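PDB 6LR3: macrophage migration inhibitory factor, which belongs to the macrophage migration inhibitory factor family of small alpha/beta proteins and assembles as a trimer of identical subunits. Local coordinates for residues B[30-34]-B[62-68]; B[76-81]-B[95-99]. All coordinates share one frame; numbering follows the deposited sequence.

Contact 1. Residues B[30-34]-B[62-68]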
loop_
_atom_site.group_PDB
_atom_site.type_symbol
_atom_site.label_atom_id
_atom_site.label_comp_id
_atom_site.label_asym_id
_atom_site.label_seq_id
_atom_site.Cartn_x
_atom_site.Cartn_y
_atom_site.Cartn_z
ATOM N N ALA B 30 -13.226 17.744 -0.358
ATOM C CA ALA B 30 -11.904 18.284 -0.728
ATOM C C ALA B 30 -11.533 17.864 -2.146
ATOM O O ALA B 30 -11.019 18.702 -2.879
ATOM C CB ALA B 30 -10.863 17.874 0.283
ATOM N N LEU B 31 -11.736 16.609 -2.513
ATOM C CA LEU B 31 -11.296 16.067 -3.822
ATOM C C LEU B 31 -12.366 16.291 -4.893
ATOM O O LEU B 31 -12.062 16.051 -6.050
ATOM C CB LEU B 31 -10.997 14.573 -3.688
ATOM C CG LEU B 31 -9.763 14.290 -2.818
ATOM C CD1 LEU B 31 -9.623 12.803 -2.523
ATOM C CD2 LEU B 31 -8.493 14.773 -3.475
ATOM N N GLN B 32 -13.584 16.720 -4.502
ATOM C CA GLN B 32 -14.711 16.885 -5.457
ATOM C C GLN B 32 -14.819 15.637 -6.323
ATOM O O GLN B 32 -14.847 15.728 -7.583
ATOM C CB GLN B 32 -14.489 18.141 -6.306
ATOM C CG GLN B 32 -14.476 19.414 -5.486
ATOM C CD GLN B 32 -15.876 19.835 -5.181
ATOM O OE1 GLN B 32 -16.570 20.330 -6.092
ATOM N NE2 GLN B 32 -16.291 19.625 -3.918
ATOM N N LYS B 33 -14.950 14.490 -5.667
ATOM C CA LYS B 33 -15.184 13.184 -6.316
ATOM C C LYS B 33 -16.479 12.631 -5.758
ATOM O O LYS B 33 -16.872 12.978 -4.627
ATOM C CB LYS B 33 -14.003 12.246 -6.012
ATOM C CG LYS B 33 -12.726 12.608 -6.734
ATOM C CD LYS B 33 -12.817 12.238 -8.209
ATOM C CE LYS B 33 -11.497 12.481 -8.878
ATOM N NZ LYS B 33 -11.573 12.089 -10.294
ATOM N N PRO B 34 -17.168 11.733 -6.488
ATOM C CA PRO B 34 -18.399 11.137 -5.986
ATOM C C PRO B 34 -18.076 10.376 -4.698
ATOM O O PRO B 34 -17.128 9.602 -4.676
ATOM C CB PRO B 34 -18.868 10.219 -7.102
ATOM C CG PRO B 34 -18.189 10.772 -8.338
ATOM C CD PRO B 34 -16.848 11.280 -7.852
ATOM N N VAL B 62 -3.284 9.172 0.095
ATOM C CA VAL B 62 -4.448 9.647 -0.665
ATOM C C VAL B 62 -4.207 9.308 -2.121
ATOM O O VAL B 62 -3.328 9.879 -2.704
ATOM C CB VAL B 62 -4.664 11.151 -0.473
ATOM C CG1 VAL B 62 -5.834 11.637 -1.306
ATOM C CG2 VAL B 62 -4.837 11.487 1.012
ATOM N N GLU B 63 -4.901 8.298 -2.626
ATOM C CA GLU B 63 -4.849 7.872 -4.039
ATOM C C GLU B 63 -6.032 8.530 -4.743
ATOM O O GLU B 63 -7.171 8.358 -4.302
ATOM C CB GLU B 63 -4.875 6.360 -4.157
ATOM C CG GLU B 63 -3.621 5.681 -3.626
ATOM C CD GLU B 63 -3.766 4.177 -3.449
ATOM O OE1 GLU B 63 -4.223 3.776 -2.370
ATOM O OE2 GLU B 63 -3.485 3.420 -4.428
ATOM N N CYS B 64 -5.775 9.268 -5.803
ATOM C CA CYS B 64 -6.846 9.994 -6.515
ATOM C C CYS B 64 -6.478 10.153 -7.985
ATOM O O CYS B 64 -5.309 10.405 -8.281
ATOM C CB CYS B 64 -7.090 11.349 -5.872
ATOM S SG CYS B 64 -8.615 12.143 -6.450
ATOM N N ILE B 65 -7.465 9.995 -8.851
ATOM C CA ILE B 65 -7.360 10.335 -10.280
ATOM C C ILE B 65 -7.592 11.849 -10.379
ATOM O O ILE B 65 -8.689 12.299 -10.002
ATOM C CB ILE B 65 -8.370 9.541 -11.121
ATOM C CG1 ILE B 65 -8.178 8.030 -10.936
ATOM C CG2 ILE B 65 -8.235 9.946 -12.606
ATOM C CD1 ILE B 65 -9.358 7.219 -11.499
ATOM N N GLY B 66 -6.591 12.593 -10.822
ATOM C CA GLY B 66 -6.613 14.067 -10.822
ATOM C C GLY B 66 -6.601 14.649 -9.420
ATOM O O GLY B 66 -6.334 13.919 -8.471
ATOM N N ARG B 67 -6.880 15.949 -9.316
ATOM C CA ARG B 67 -7.158 16.696 -8.064
ATOM C C ARG B 67 -5.911 16.964 -7.230
ATOM O O ARG B 67 -5.976 17.889 -6.422
ATOM C CB ARG B 67 -8.178 15.958 -7.191
ATOM C CG ARG B 67 -9.464 15.622 -7.917
ATOM C CD ARG B 67 -10.191 16.902 -8.330
ATOM N NE ARG B 67 -11.548 16.497 -8.631
ATOM C CZ ARG B 67 -11.975 16.085 -9.815
ATOM N NH1 ARG B 67 -11.166 16.064 -10.861
ATOM N NH2 ARG B 67 -13.223 15.668 -9.951
ATOM N N LEU B 68 -4.840 16.188 -7.360
ATOM C CA LEU B 68 -3.648 16.320 -6.505
ATOM C C LEU B 68 -2.636 17.258 -7.161
ATOM O O LEU B 68 -2.215 17.030 -8.307
ATOM C CB LEU B 68 -3.047 14.945 -6.263
ATOM C CG LEU B 68 -4.022 13.926 -5.702
ATOM C CD1 LEU B 68 -3.288 12.604 -5.438
ATOM C CD2 LEU B 68 -4.675 14.438 -4.439
#

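Contact 2. Residues B[76-81]-B[95-99]. With SO4 (sulfate ion), chain M.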
loop_
_atom_site.group_PDB
_atom_site.type_symbol
_atom_site.label_atom_id
_atom_site.label_comp_id
_atom_site.label_asym_id
_atom_site.label_seq_id
_atom_site.Cartn_x
_atom_site.Cartn_y
_atom_site.Cartn_z
ATOM N N MET B 76 -5.254 19.883 1.955
ATOM C CA MET B 76 -5.845 18.602 2.378
ATOM C C MET B 76 -4.991 18.036 3.497
ATOM O O MET B 76 -5.572 17.516 4.429
ATOM C CB MET B 76 -5.934 17.623 1.216
ATOM C CG MET B 76 -7.056 18.014 0.314
ATOM S SD MET B 76 -7.280 16.833 -1.032
ATOM C CE MET B 76 -5.850 17.057 -2.069
ATOM N N ALA B 77 -3.666 18.117 3.409
ATOM C CA ALA B 77 -2.787 17.608 4.474
ATOM C C ALA B 77 -3.166 18.286 5.800
ATOM O O ALA B 77 -3.307 17.597 6.794
ATOM C CB ALA B 77 -1.351 17.808 4.115
ATOM N N ARG B 78 -3.298 19.606 5.817
ATOM C CA ARG B 78 -3.588 20.366 7.058
ATOM C C ARG B 78 -4.949 19.914 7.591
ATOM O O ARG B 78 -5.075 19.717 8.819
ATOM C CB ARG B 78 -3.462 21.877 6.825
ATOM C CG ARG B 78 -2.039 22.333 6.532
ATOM C CD ARG B 78 -1.879 23.858 6.620
ATOM N NE ARG B 78 -2.004 24.110 8.053
ATOM C CZ ARG B 78 -1.005 24.149 8.956
ATOM N NH1 ARG B 78 0.255 24.133 8.548
ATOM N NH2 ARG B 78 -1.279 24.220 10.262
ATOM N N ASP B 79 -5.946 19.759 6.724
ATOM C CA ASP B 79 -7.308 19.343 7.133
ATOM C C ASP B 79 -7.264 17.915 7.661
ATOM O O ASP B 79 -7.909 17.649 8.674
ATOM C CB ASP B 79 -8.285 19.497 5.980
ATOM C CG ASP B 79 -8.692 20.940 5.732
ATOM O OD1 ASP B 79 -8.409 21.801 6.608
ATOM O OD2 ASP B 79 -9.248 21.181 4.676
ATOM N N MET B 80 -6.544 17.020 6.987
ATOM C CA MET B 80 -6.390 15.618 7.467
ATOM C C MET B 80 -5.649 15.626 8.802
ATOM O O MET B 80 -6.093 14.937 9.720
ATOM C CB MET B 80 -5.646 14.775 6.428
ATOM C CG MET B 80 -6.486 14.518 5.232
ATOM S SD MET B 80 -5.547 13.690 3.878
ATOM C CE MET B 80 -5.267 12.101 4.652
ATOM N N GLU B 81 -4.552 16.360 8.918
ATOM C CA GLU B 81 -3.813 16.446 10.191
ATOM C C GLU B 81 -4.787 16.877 11.285
ATOM O O GLU B 81 -4.782 16.267 12.353
ATOM C CB GLU B 81 -2.673 17.445 10.096
ATOM C CG GLU B 81 -1.488 16.907 9.325
ATOM C CD GLU B 81 -0.453 18.014 9.094
ATOM O OE1 GLU B 81 -0.786 19.200 9.374
ATOM O OE2 GLU B 81 0.666 17.669 8.671
ATOM N N ILE B 95 2.686 12.973 12.069
ATOM C CA ILE B 95 1.800 12.674 10.900
ATOM C C ILE B 95 2.563 12.939 9.606
ATOM O O ILE B 95 3.051 14.040 9.423
ATOM C CB ILE B 95 0.506 13.503 10.941
ATOM C CG1 ILE B 95 -0.250 13.286 12.244
ATOM C CG2 ILE B 95 -0.358 13.214 9.730
ATOM C CD1 ILE B 95 -1.349 14.309 12.496
ATOM N N VAL B 96 2.543 11.948 8.724
ATOM C CA VAL B 96 3.057 12.080 7.343
ATOM C C VAL B 96 1.953 11.590 6.409
ATOM O O VAL B 96 1.340 10.566 6.682
ATOM C CB VAL B 96 4.361 11.307 7.150
ATOM C CG1 VAL B 96 4.748 11.196 5.684
ATOM C CG2 VAL B 96 5.480 11.955 7.949
ATOM N N ILE B 97 1.709 12.309 5.342
ATOM C CA ILE B 97 0.667 11.963 4.339
ATOM C C ILE B 97 1.303 12.002 2.954
ATOM O O ILE B 97 1.939 12.984 2.614
ATOM C CB ILE B 97 -0.552 12.899 4.429
ATOM C CG1 ILE B 97 -1.117 12.992 5.845
ATOM C CG2 ILE B 97 -1.588 12.461 3.411
ATOM C CD1 ILE B 97 -2.033 14.178 6.079
ATOM N N ARG B 98 1.122 10.943 2.186
ATOM C CA ARG B 98 1.586 10.878 0.795
ATOM C C ARG B 98 0.364 10.966 -0.112
ATOM O O ARG B 98 -0.610 10.236 0.065
ATOM C CB ARG B 98 2.365 9.601 0.534
ATOM C CG ARG B 98 2.819 9.440 -0.899
ATOM C CD ARG B 98 3.615 8.177 -1.075
ATOM N NE ARG B 98 3.701 7.952 -2.496
ATOM C CZ ARG B 98 3.654 6.791 -3.104
ATOM N NH1 ARG B 98 3.636 5.660 -2.424
ATOM N NH2 ARG B 98 3.615 6.765 -4.429
ATOM N N PHE B 99 0.460 11.852 -1.094
ATOM C CA PHE B 99 -0.554 12.074 -2.139
ATOM C C PHE B 99 -0.080 11.323 -3.386
ATOM O O PHE B 99 1.030 11.524 -3.837
ATOM C CB PHE B 99 -0.754 13.571 -2.323
ATOM C CG PHE B 99 -1.294 14.226 -1.076
ATOM C CD1 PHE B 99 -2.659 14.301 -0.874
ATOM C CD2 PHE B 99 -0.445 14.685 -0.088
ATOM C CE1 PHE B 99 -3.164 14.869 0.291
ATOM C CE2 PHE B 99 -0.959 15.247 1.073
ATOM C CZ PHE B 99 -2.312 15.332 1.258
HETATM S S SO4 M . 2.124 3.137 -4.693
HETATM O O1 SO4 M . 2.947 3.325 -3.524
HETATM O O2 SO4 M . 2.006 1.710 -4.957
HETATM O O3 SO4 M . 2.686 3.786 -5.787
HETATM O O4 SO4 M . 0.819 3.634 -4.396
HETATM O O HOH W 1 1.359 15.444 7.423
#

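Contact 1. Residues B[30-34]-B[62-68]
Arg-67 reaches across to the C-terminal end of helix 19-31 and bonds to the carbonyls of Leu-31, the last helical residue, and of Gln-32 just beyond it, joining that helix to the loop that follows strand 58-64 in the alpha/beta fold of the MIF family. Gln-32, with positive phi, is the first residue to leave the helix, and both carbonyls meet the edge of the Arg-67 guanidinium. NE bonds to Leu-31 O at 2.7 Å, rather bent (131° at the hydrogen) and with the oxygen tilted from the guanidinium plane. NH2 reaches Gln-32 O at 2.9 Å in a nearly straight bond (174°); here the oxygen lies in the guanidinium plane, while the donor stands above the carbonyl plane. Two bonds to successive carbonyls fix the rotation of the group. Lys-33 crosses one face, its CE lying over the centre of the guanidinium. A bend at chi2 (-74°) turns the lysine chain this way, and its NZ makes a weak bond to Ile-65 O and a salt bridge to Glu-119, whose carboxylate probably eases the nearness of the two cationic groups. Beneath this polar layer, Leu-31 CD1 faces Val-62 CG1 at 4.1 Å, and CD2 touches Arg-67 CB and Leu-68 CD2. Helix 70-88 adds Met-76 to the apolar cluster, and Phe-106 of the third subunit packs on Leu-68. Both Leu-31 methyls also touch the sulfur of Cys-64, with Lys-33 CE 3.8 Å from SG and Leu-31 CD2 4.0 Å from it.

Contact 2. Residues B[76-81]-B[95-99]
In the beta-alpha-beta unit formed by strand 58-64, helix 70-88 and strand 95-101, the helix packs on the returning strand, their local axes 9.5 Å apart and running at 139°. Ile-95, Ile-97 and Phe-99 point at the helix. Ile-97 pushes CD1 against Met-80 CB at 3.7 Å, and its CG2 meets the Met-80 methyl. The CD1 arm gets there because CG1 stands anti to the carbonyl carbon (chi1 -52°). Phe-99 brings CZ to Ala-77 CB at 3.9 Å and CE1 to Met-76 CB, while Met-80 SD lies obliquely to its ring, 5.4 Å from the centroid, in a Met-aromatic contact. Glu-81 rests CG on Ile-95 CG2, the two side chains crossing at a slant, and its carboxylate is gripped by Arg-92 and by Gly-111 N of the third subunit. Arg-98, on the same strand, extends to a sulfate ion, probably from the crystallisation liquor, which also binds Arg-98 of both other subunits. Arg-98 NH1 of this subunit donates to sulfate O1 at 2.7 Å, with the oxygen in the guanidinium plane, and also forms a salt bridge with Glu-63 of the third subunit. At the far end of the helix segment, a water gives one hydrogen to Glu-81 OE2 at 2.6 Å and another to Ile-95 O at 3.0 Å.

Both contacts reach the same mixed sheet, in which strands 58-64 and 95-101 lie side by side, but they take different elements to it. Contact 1 is partly buried and ties the end of helix 19-31 to strand 58-64 and the loop after it, mixing charged side chains and backbone carbonyls with an apolar patch. Contact 2 is buried and mainly apolar, its polar groups turned to a neighbouring subunit, a water and the sulfate. They merge through helix 70-88: Leu-31 CD2 packs on Met-76 SD at 3.4 Å, and Val-62 CG2 on Met-80 SD at 3.7 Å. Backbone pairing between Val-62 and Arg-98 joins the two strands directly.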